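Local atomic coordinates of PHOX (Pseudomonas fluorescens, PDB entry 4A9V), a protein that hydrolyses phosphate monoesters as an alkaline phosphatase, using a beta-propeller-borne cofactor of iron and calcium ions to catalyse phosphotransfer. Residues R382-E387 / T403-R408; K271-A276 / G290-G295. All coordinates share one frame; numbering follows the deposited sequence.

Interaction 1. Residues R382-E387 / T403-R408; sequences RMDRPE and TNNAKR. With CA (calcium ion), chain R; CA (calcium ion), chain Q; FEO (mu-oxo-diiron), chain S.
R385 lays one face of its guanidinium over the methyl of T403, whose CG2 sits 3.4 Å from CZ, above the centre of the group. The arginine chain, bent at chi3 (61°), runs alongside N404, and NH1 makes a weak hydrogen bond to OD1 of N404, whose stronger polar partner is S477; NE turns out of the contact to D292. T403 N donates almost straight to R385 O at 3.1 Å, and T403 OG1 bonds to P478 O.

E387 crosses T403 obliquely, with OE1 3.1 Å from T403 CB. Both its oxygens bind one calcium ion, and OE2, 2.2 Å from FE2, reaches the diiron group and a second calcium too. This contact thus ties the start of strand 386-391, in the beta-propeller of PhoX, to the loop that follows its antiparallel neighbour 398-402.

Further from the metals, D384 OD1 takes three donors. R408 grips it side-on with NE (2.8 Å, along the syn lone pair) and NH2, and N405 ND2, which also bonds to Q413 OE1, comes from above the carboxylate at 3.0 Å. R408 NH2 also donates to R382 O at 2.9 Å. An alanine in place of R408 removes two of the three bonds to D384 OD1 and the one to R382 O, and would probably loosen this end of the loop against 382-387. N405 closes an Asx turn through OD1 to K407 N.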
ATOM      1  N   ARG A 382       1.815  10.349  17.089  1.00  7.38           N
ATOM      2  CA  ARG A 382       2.232  10.714  15.738  1.00  7.36           C
ATOM      3  C   ARG A 382       3.442   9.897  15.303  1.00  6.84           C
ATOM      4  O   ARG A 382       4.413   9.781  16.049  1.00  7.82           O
ATOM      5  CB  ARG A 382       2.567  12.205  15.709  1.00  7.54           C
ATOM      6  CG  ARG A 382       1.381  13.092  16.065  1.00  8.42           C
ATOM      7  CD  ARG A 382       1.717  14.561  15.897  1.00  9.70           C
ATOM      8  NE  ARG A 382       1.773  14.920  14.486  1.00  9.37           N
ATOM      9  CZ  ARG A 382       1.974  16.154  14.044  1.00 10.44           C
ATOM     10  NH1 ARG A 382       2.362  17.088  14.892  1.00 12.73           N
ATOM     11  NH2 ARG A 382       1.855  16.440  12.751  1.00 12.50           N
ATOM     12  N   MET A 383       3.367   9.309  14.108  1.00  6.96           N
ATOM     13  CA  MET A 383       4.338   8.310  13.665  1.00  7.13           C
ATOM     14  C   MET A 383       5.127   8.768  12.435  1.00  6.59           C
ATOM     15  O   MET A 383       4.664   9.592  11.639  1.00  7.39           O
ATOM     16  CB  MET A 383       3.632   6.989  13.350  1.00  7.20           C
ATOM     17  CG  MET A 383       2.832   6.413  14.513  1.00  7.27           C
ATOM     18  SD  MET A 383       3.781   6.076  16.007  1.00  8.22           S
ATOM     19  CE  MET A 383       4.712   4.637  15.496  1.00  8.25           C
ATOM     20  N   ASP A 384       6.278   8.125  12.235  1.00  6.76           N
ATOM     21  CA  ASP A 384       7.136   8.374  11.072  1.00  6.90           C
ATOM     22  C   ASP A 384       6.638   7.609   9.828  1.00  6.50           C
ATOM     23  O   ASP A 384       7.266   6.645   9.384  1.00  7.72           O
ATOM     24  CB  ASP A 384       8.582   7.940  11.363  1.00  7.09           C
ATOM     25  CG  ASP A 384       9.312   8.825  12.362  1.00  7.46           C
ATOM     26  OD1 ASP A 384       8.777   9.883  12.759  1.00  7.50           O
ATOM     27  OD2 ASP A 384      10.468   8.453  12.683  1.00  7.97           O
ATOM     28  N   ARG A 385       5.545   8.086   9.240  1.00  7.05           N
ATOM     29  CA  ARG A 385       5.023   7.554   7.976  0.70  6.64           C
ATOM     30  C   ARG A 385       4.826   6.045   7.996  1.00  7.15           C
ATOM     31  O   ARG A 385       5.517   5.296   7.296  1.00  7.20           O
ATOM     32  CB  ARG A 385       5.907   7.947   6.800  0.70  6.86           C
ATOM     33  CG  ARG A 385       5.948   9.438   6.536  0.70  8.49           C
ATOM     34  CD  ARG A 385       6.684   9.718   5.246  0.70  9.28           C
ATOM     35  NE  ARG A 385       5.993   9.093   4.129  0.70 11.90           N
ATOM     36  CZ  ARG A 385       6.577   8.739   2.994  0.70 11.80           C
ATOM     37  NH1 ARG A 385       7.783   9.209   2.708  0.70 14.77           N
ATOM     38  NH2 ARG A 385       5.898   8.047   2.088  0.70 15.12           N
ATOM     39  N   PRO A 386       3.792   5.586   8.708  1.00  6.98           N
ATOM     40  CA  PRO A 386       3.407   4.184   8.608  1.00  6.93           C
ATOM     41  C   PRO A 386       3.065   3.793   7.183  1.00  6.66           C
ATOM     42  O   PRO A 386       2.237   4.445   6.542  1.00  8.24           O
ATOM     43  CB  PRO A 386       2.166   4.089   9.505  1.00  8.93           C
ATOM     44  CG  PRO A 386       2.175   5.314  10.348  1.00  9.81           C
ATOM     45  CD  PRO A 386       2.866   6.364   9.545  1.00  7.29           C
ATOM     46  N   GLU A 387       3.710   2.744   6.692  1.00  6.34           N
ATOM     47  CA  GLU A 387       3.317   2.157   5.422  1.00  5.99           C
ATOM     48  C   GLU A 387       2.785   0.745   5.675  1.00  6.28           C
ATOM     49  O   GLU A 387       1.776   0.611   6.363  1.00  7.17           O
ATOM     50  CB  GLU A 387       4.411   2.308   4.360  1.00  6.23           C
ATOM     51  CG  GLU A 387       4.558   3.771   3.943  1.00  6.55           C
ATOM     52  CD  GLU A 387       5.304   3.974   2.633  1.00  7.12           C
ATOM     53  OE1 GLU A 387       6.550   3.925   2.663  1.00  7.85           O
ATOM     54  OE2 GLU A 387       4.663   4.221   1.577  1.00  7.22           O
ATOM     55  N   THR A 403       8.517   4.647   7.268  1.00  6.48           N
ATOM     56  CA  THR A 403       9.440   4.648   6.151  1.00  6.08           C
ATOM     57  C   THR A 403      10.536   5.714   6.296  1.00  6.82           C
ATOM     58  O   THR A 403      11.682   5.483   5.918  1.00  7.25           O
ATOM     59  CB  THR A 403       8.695   4.725   4.800  1.00  6.78           C
ATOM     60  OG1 THR A 403       9.595   4.340   3.758  1.00  7.09           O
ATOM     61  CG2 THR A 403       8.148   6.105   4.501  1.00  7.21           C
ATOM     62  N   ASN A 404      10.162   6.872   6.837  1.00  6.85           N
ATOM     63  CA  ASN A 404      11.075   7.971   7.163  1.00  7.83           C
ATOM     64  C   ASN A 404      10.230   9.131   7.701  1.00  8.00           C
ATOM     65  O   ASN A 404       8.994   9.048   7.726  1.00  8.26           O
ATOM     66  CB  ASN A 404      11.912   8.400   5.944  1.00  7.85           C
ATOM     67  CG  ASN A 404      11.073   8.666   4.711  1.00  8.80           C
ATOM     68  OD1 ASN A 404      10.187   9.525   4.712  1.00  9.16           O
ATOM     69  ND2 ASN A 404      11.388   7.962   3.623  1.00  9.45           N
ATOM     70  N   ASN A 405      10.881  10.172   8.206  1.00  8.02           N
ATOM     71  CA  ASN A 405      10.184  11.390   8.602  1.00  7.47           C
ATOM     72  C   ASN A 405      11.179  12.505   8.831  1.00  8.22           C
ATOM     73  O   ASN A 405      11.711  12.681   9.928  1.00  8.54           O
ATOM     74  CB  ASN A 405       9.358  11.166   9.866  1.00  7.95           C
ATOM     75  CG  ASN A 405       8.562  12.388  10.262  1.00  7.95           C
ATOM     76  OD1 ASN A 405       8.582  13.404   9.569  1.00  8.62           O
ATOM     77  ND2 ASN A 405       7.773  12.260  11.319  1.00  8.88           N
ATOM     78  N   ALA A 406      11.397  13.282   7.785  1.00  9.35           N
ATOM     79  CA  ALA A 406      12.341  14.381   7.830  1.00 11.54           C
ATOM     80  C   ALA A 406      11.940  15.441   8.864  1.00 10.74           C
ATOM     81  O   ALA A 406      12.773  16.256   9.264  1.00 13.08           O
ATOM     82  CB  ALA A 406      12.459  15.005   6.448  1.00 16.49           C
ATOM     83  N   LYS A 407      10.671  15.440   9.272  1.00 10.35           N
ATOM     84  CA  LYS A 407      10.203  16.459  10.206  0.50 10.24           C
ATOM     85  C   LYS A 407      10.191  15.995  11.660  1.00  9.60           C
ATOM     86  O   LYS A 407       9.867  16.769  12.552  1.00 11.75           O
ATOM     87  CB  LYS A 407       8.808  16.950   9.816  0.50 10.34           C
ATOM     88  CG  LYS A 407       8.726  17.656   8.471  0.50 11.00           C
ATOM     89  CD  LYS A 407       7.273  17.931   8.111  0.50 19.23           C
ATOM     90  CE  LYS A 407       7.136  19.004   7.044  0.50 18.17           C
ATOM     91  NZ  LYS A 407       5.756  19.564   7.011  0.50 25.85           N
ATOM     92  N   ARG A 408      10.594  14.756  11.921  1.00  9.54           N
ATOM     93  CA  ARG A 408      10.694  14.308  13.308  1.00  8.70           C
ATOM     94  C   ARG A 408      11.641  15.222  14.087  1.00  9.91           C
ATOM     95  O   ARG A 408      12.715  15.579  13.603  1.00 10.01           O
ATOM     96  CB  ARG A 408      11.163  12.858  13.373  1.00  8.33           C
ATOM     97  CG  ARG A 408      11.316  12.286  14.780  1.00  8.45           C
ATOM     98  CD  ARG A 408      10.034  12.300  15.601  1.00  8.92           C
ATOM     99  NE  ARG A 408       8.949  11.580  14.940  1.00  8.23           N
ATOM    100  CZ  ARG A 408       7.741  11.396  15.461  1.00  8.69           C
ATOM    101  NH1 ARG A 408       7.411  11.957  16.615  1.00  9.63           N
ATOM    102  NH2 ARG A 408       6.837  10.691  14.793  1.00  8.57           N
TER
HETATM  103 CA    CA R1592       6.787   4.838   0.314  0.93  7.82          CA
HETATM  104 CA    CA Q1591       4.175   2.399  -0.508  1.00  7.90          CA
HETATM  105 FE1  FEO S1594       1.512   4.468  -1.933  1.00  7.69          FE
HETATM  106 FE2  FEO S1594       2.718   5.130   1.257  1.00  7.08          FE
HETATM  107  O   FEO S1594       2.896   4.491  -0.556  1.00  7.92           O
HETATM  108  O   HOH W   1       5.218  11.098  18.295  1.00 17.41           O
HETATM  109  O   HOH W   2      10.143   7.784   0.984  1.00 40.98           O
HETATM  110  O   HOH W   3       5.578   6.668  -0.649  0.50 47.64           O
HETATM  111  O   HOH W   4       2.887   3.131  -2.924  1.00  8.23           O
HETATM  112  O   HOH W   5       2.620   0.628  -1.380  1.00  8.22           O
HETATM  113  O   HOH W   6       5.459   1.012  -2.129  1.00  9.43           O
HETATM  114  O   HOH W   7       5.439   4.293  -1.821  1.00 10.54           O

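Interaction 2. Residues K271-A276 / G290-G295; sequences KHENAA and GDDERG. With CA (calcium ion), chain Q; FEO (mu-oxo-diiron), chain S.
The two segments run in roughly opposite senses, 144° apart end to end, and their backbones meet in a single bridge between H272 and D291. Its two hydrogen bonds are D292 N to K271 O, 3.0 Å and in the carbonyl plane, and E273 N to G290 O, 3.1 Å with the donor above the G290 carbonyl plane. A water joins H272 ND1, N274 O and G290 O beside the bridge, while H272 NE2 hydrogen-bonds to G268 O. An inverse gamma turn at D292 bonds E293 N back to D291 O.

From this frame E273 and D292 reach the same iron. Each has CG anti to its backbone N; E273 then bends at chi2 (93°), so that OE1 meets FE2 at 2.0 Å while OE2 holds a calcium at 2.3 Å. D292 OD2 binds FE2 at 2.0 Å; R385 on OD1 probably fixes the carboxylate's rotation. D291 OD1 accepts K271 N at 2.9 Å from above its carboxylate plane. The extended K271 chain carries NZ into a salt bridge with E293 OE1 at 3.0 Å, from above that carboxylate, and NZ also bonds to Y216 O, ending helix 211-216; R372 of helix 371-377 pairs with both D291 and E293.

Segment 271-276 leads into strand 276-279, with C179 and A180 of strand 178-183 and W388 of strand 386-391 against it, while 290-295 connects antiparallel strands 284-290 and 296-303.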
ATOM      1  N   LYS A 271      -5.220   8.290   4.612  1.00  6.31           N
ATOM      2  CA  LYS A 271      -4.403   7.932   3.463  1.00  6.23           C
ATOM      3  C   LYS A 271      -3.882   6.499   3.641  1.00  6.36           C
ATOM      4  O   LYS A 271      -2.768   6.260   4.111  1.00  6.63           O
ATOM      5  CB  LYS A 271      -3.306   8.974   3.242  1.00  6.79           C
ATOM      6  CG  LYS A 271      -3.911  10.333   2.972  1.00  6.53           C
ATOM      7  CD  LYS A 271      -2.919  11.411   2.586  1.00  7.90           C
ATOM      8  CE  LYS A 271      -3.632  12.752   2.529  1.00  9.30           C
ATOM      9  NZ  LYS A 271      -2.716  13.882   2.228  1.00 10.35           N
ATOM     10  N   HIS A 272      -4.783   5.552   3.392  1.00  6.15           N
ATOM     11  CA  HIS A 272      -4.546   4.145   3.700  1.00  5.87           C
ATOM     12  C   HIS A 272      -3.417   3.581   2.876  1.00  5.94           C
ATOM     13  O   HIS A 272      -3.477   3.618   1.647  1.00  6.97           O
ATOM     14  CB  HIS A 272      -5.795   3.334   3.375  1.00  6.33           C
ATOM     15  CG  HIS A 272      -6.953   3.578   4.299  1.00  6.12           C
ATOM     16  ND1 HIS A 272      -7.130   2.860   5.431  1.00  6.35           N
ATOM     17  CD2 HIS A 272      -8.038   4.431   4.200  1.00  6.75           C
ATOM     18  CE1 HIS A 272      -8.265   3.246   6.028  1.00  7.05           C
ATOM     19  NE2 HIS A 272      -8.820   4.205   5.284  1.00  7.09           N
ATOM     20  N   GLU A 273      -2.470   2.911   3.529  1.00  5.78           N
ATOM     21  CA  GLU A 273      -1.426   2.172   2.820  1.00  5.73           C
ATOM     22  C   GLU A 273      -1.892   0.744   2.530  1.00  5.83           C
ATOM     23  O   GLU A 273      -2.203   0.413   1.389  1.00  6.30           O
ATOM     24  CB  GLU A 273      -0.121   2.168   3.599  1.00  6.42           C
ATOM     25  CG  GLU A 273       1.006   1.494   2.828  1.00  6.49           C
ATOM     26  CD  GLU A 273       1.851   2.454   2.015  1.00  6.36           C
ATOM     27  OE1 GLU A 273       1.757   3.682   2.270  1.00  7.30           O
ATOM     28  OE2 GLU A 273       2.629   1.966   1.155  1.00  6.80           O
ATOM     29  N   ASN A 274      -1.933  -0.113   3.550  1.00  5.83           N
ATOM     30  CA  ASN A 274      -2.442  -1.477   3.381  1.00  6.03           C
ATOM     31  C   ASN A 274      -3.406  -1.850   4.500  1.00  5.59           C
ATOM     32  O   ASN A 274      -3.780  -1.029   5.334  1.00  6.11           O
ATOM     33  CB  ASN A 274      -1.310  -2.519   3.168  1.00  5.84           C
ATOM     34  CG  ASN A 274      -0.802  -3.147   4.458  1.00  5.97           C
ATOM     35  OD1 ASN A 274      -0.742  -2.504   5.507  1.00  6.22           O
ATOM     36  ND2 ASN A 274      -0.301  -4.374   4.350  1.00  6.71           N
ATOM     37  N   ALA A 275      -3.876  -3.091   4.451  1.00  6.24           N
ATOM     38  CA  ALA A 275      -4.899  -3.572   5.364  1.00  6.59           C
ATOM     39  C   ALA A 275      -4.546  -5.008   5.742  1.00  6.95           C
ATOM     40  O   ALA A 275      -4.658  -5.920   4.932  1.00  8.67           O
ATOM     41  CB  ALA A 275      -6.265  -3.506   4.698  1.00  7.63           C
ATOM     42  N   ALA A 276      -3.977  -5.171   6.929  1.00  6.31           N
ATOM     43  CA  ALA A 276      -3.408  -6.447   7.360  1.00  6.90           C
ATOM     44  C   ALA A 276      -4.432  -7.232   8.164  1.00  6.66           C
ATOM     45  O   ALA A 276      -4.854  -6.790   9.231  1.00  7.16           O
ATOM     46  CB  ALA A 276      -2.161  -6.211   8.198  1.00  7.55           C
ATOM     47  N   GLY A 290      -2.202   1.448   8.351  1.00  5.85           N
ATOM     48  CA  GLY A 290      -1.381   2.643   8.485  1.00  6.37           C
ATOM     49  C   GLY A 290      -1.921   3.796   7.655  1.00  5.78           C
ATOM     50  O   GLY A 290      -2.520   3.588   6.598  1.00  6.88           O
ATOM     51  N   ASP A 291      -1.686   5.017   8.140  1.00  6.11           N
ATOM     52  CA  ASP A 291      -1.975   6.270   7.436  1.00  6.42           C
ATOM     53  C   ASP A 291      -0.649   6.911   7.038  1.00  6.90           C
ATOM     54  O   ASP A 291       0.085   7.393   7.900  1.00  7.09           O
ATOM     55  CB  ASP A 291      -2.744   7.197   8.395  1.00  6.65           C
ATOM     56  CG  ASP A 291      -3.205   8.479   7.758  1.00  6.05           C
ATOM     57  OD1 ASP A 291      -3.070   8.649   6.526  1.00  6.78           O
ATOM     58  OD2 ASP A 291      -3.780   9.314   8.497  1.00  6.79           O
ATOM     59  N   ASP A 292      -0.286   6.826   5.757  1.00  6.76           N
ATOM     60  CA  ASP A 292       1.053   7.238   5.342  1.00  7.06           C
ATOM     61  C   ASP A 292       1.132   8.741   5.122  1.00  6.78           C
ATOM     62  O   ASP A 292       0.970   9.252   4.016  1.00  8.41           O
ATOM     63  CB  ASP A 292       1.525   6.484   4.105  1.00  7.24           C
ATOM     64  CG  ASP A 292       2.895   6.932   3.654  1.00  7.28           C
ATOM     65  OD1 ASP A 292       3.543   7.698   4.399  1.00  9.47           O
ATOM     66  OD2 ASP A 292       3.333   6.511   2.563  1.00  7.40           O
ATOM     67  N   GLU A 293       1.449   9.447   6.200  1.00  7.07           N
ATOM     68  CA  GLU A 293       1.836  10.841   6.131  1.00  7.73           C
ATOM     69  C   GLU A 293       2.682  11.121   7.364  1.00  7.40           C
ATOM     70  O   GLU A 293       2.532  10.451   8.388  1.00  8.79           O
ATOM     71  CB  GLU A 293       0.590  11.728   6.080  1.00  8.75           C
ATOM     72  CG  GLU A 293       0.892  13.196   5.850  1.00 11.61           C
ATOM     73  CD  GLU A 293      -0.331  14.026   5.503  1.00 11.74           C
ATOM     74  OE1 GLU A 293      -1.284  13.515   4.877  1.00 10.40           O
ATOM     75  OE2 GLU A 293      -0.310  15.232   5.827  1.00 16.33           O
ATOM     76  N   ARG A 294       3.623  12.051   7.246  1.00  7.97           N
ATOM     77  CA  ARG A 294       4.493  12.381   8.368  1.00  8.33           C
ATOM     78  C   ARG A 294       3.631  12.797   9.553  1.00  7.84           C
ATOM     79  O   ARG A 294       2.822  13.710   9.441  1.00  9.58           O
ATOM     80  CB  ARG A 294       5.450  13.515   8.010  1.00  8.85           C
ATOM     81  CG  ARG A 294       6.505  13.137   6.990  1.00 10.70           C
ATOM     82  CD  ARG A 294       7.416  14.317   6.697  1.00 12.48           C
ATOM     83  NE  ARG A 294       6.942  15.101   5.568  1.00 33.41           N
ATOM     84  CZ  ARG A 294       7.269  14.852   4.306  0.50 35.42           C
ATOM     85  NH1 ARG A 294       8.112  13.865   4.025  1.00 55.43           N
ATOM     86  NH2 ARG A 294       6.607  15.452   3.330  1.00 33.24           N
ATOM     87  N   GLY A 295       3.831  12.151  10.695  1.00  7.43           N
ATOM     88  CA  GLY A 295       3.135  12.523  11.909  1.00  7.99           C
ATOM     89  C   GLY A 295       1.705  12.022  12.039  1.00  7.83           C
ATOM     90  O   GLY A 295       0.997  12.453  12.949  1.00  9.03           O
TER
HETATM   91 CA    CA Q1591       4.175   2.399  -0.508  1.00  7.90          CA
HETATM   92 FE1  FEO S1594       1.512   4.468  -1.933  1.00  7.69          FE
HETATM   93 FE2  FEO S1594       2.718   5.130   1.257  1.00  7.08          FE
HETATM   94  O   FEO S1594       2.896   4.491  -0.556  1.00  7.92           O
HETATM   95  O   HOH W   8      -4.574   1.629   5.779  1.00  7.52           O
HETATM   96  O   HOH W   9      -0.917   0.055   6.336  1.00  6.43           O
HETATM   97  O   HOH W   4       2.887   3.131  -2.924  1.00  8.23           O
HETATM   98  O   HOH W   5       2.620   0.628  -1.380  1.00  8.22           O
HETATM   99  O   HOH W   6       5.459   1.012  -2.129  1.00  9.43           O
HETATM  100  O   HOH W   7       5.439   4.293  -1.821  1.00 10.54           O
HETATM  101  O   HOH W  10       2.801   6.191  -2.652  1.00 13.70           O

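Interaction 2 closes before interaction 1 opens along the chain, and their centres lie 10 Å apart. Strands 276-279 and 386-391 are the two outermost strands of one antiparallel sheet, so E273, just before one edge strand, and E387, on the other, meet at the cofactor, joined by D292 from the loop after 284-290. There E387 OE2 and D292 OD2 come to 2.8 Å as fellow ligands of FE2, a crowding of like charges that the metal probably offsets. The segments also touch directly: R385 NE forms a salt bridge with D292 OD1 at 2.8 Å, and R294 packs on N405. C179, E194 and D479, from other parts of the chain, help complete the metal pocket.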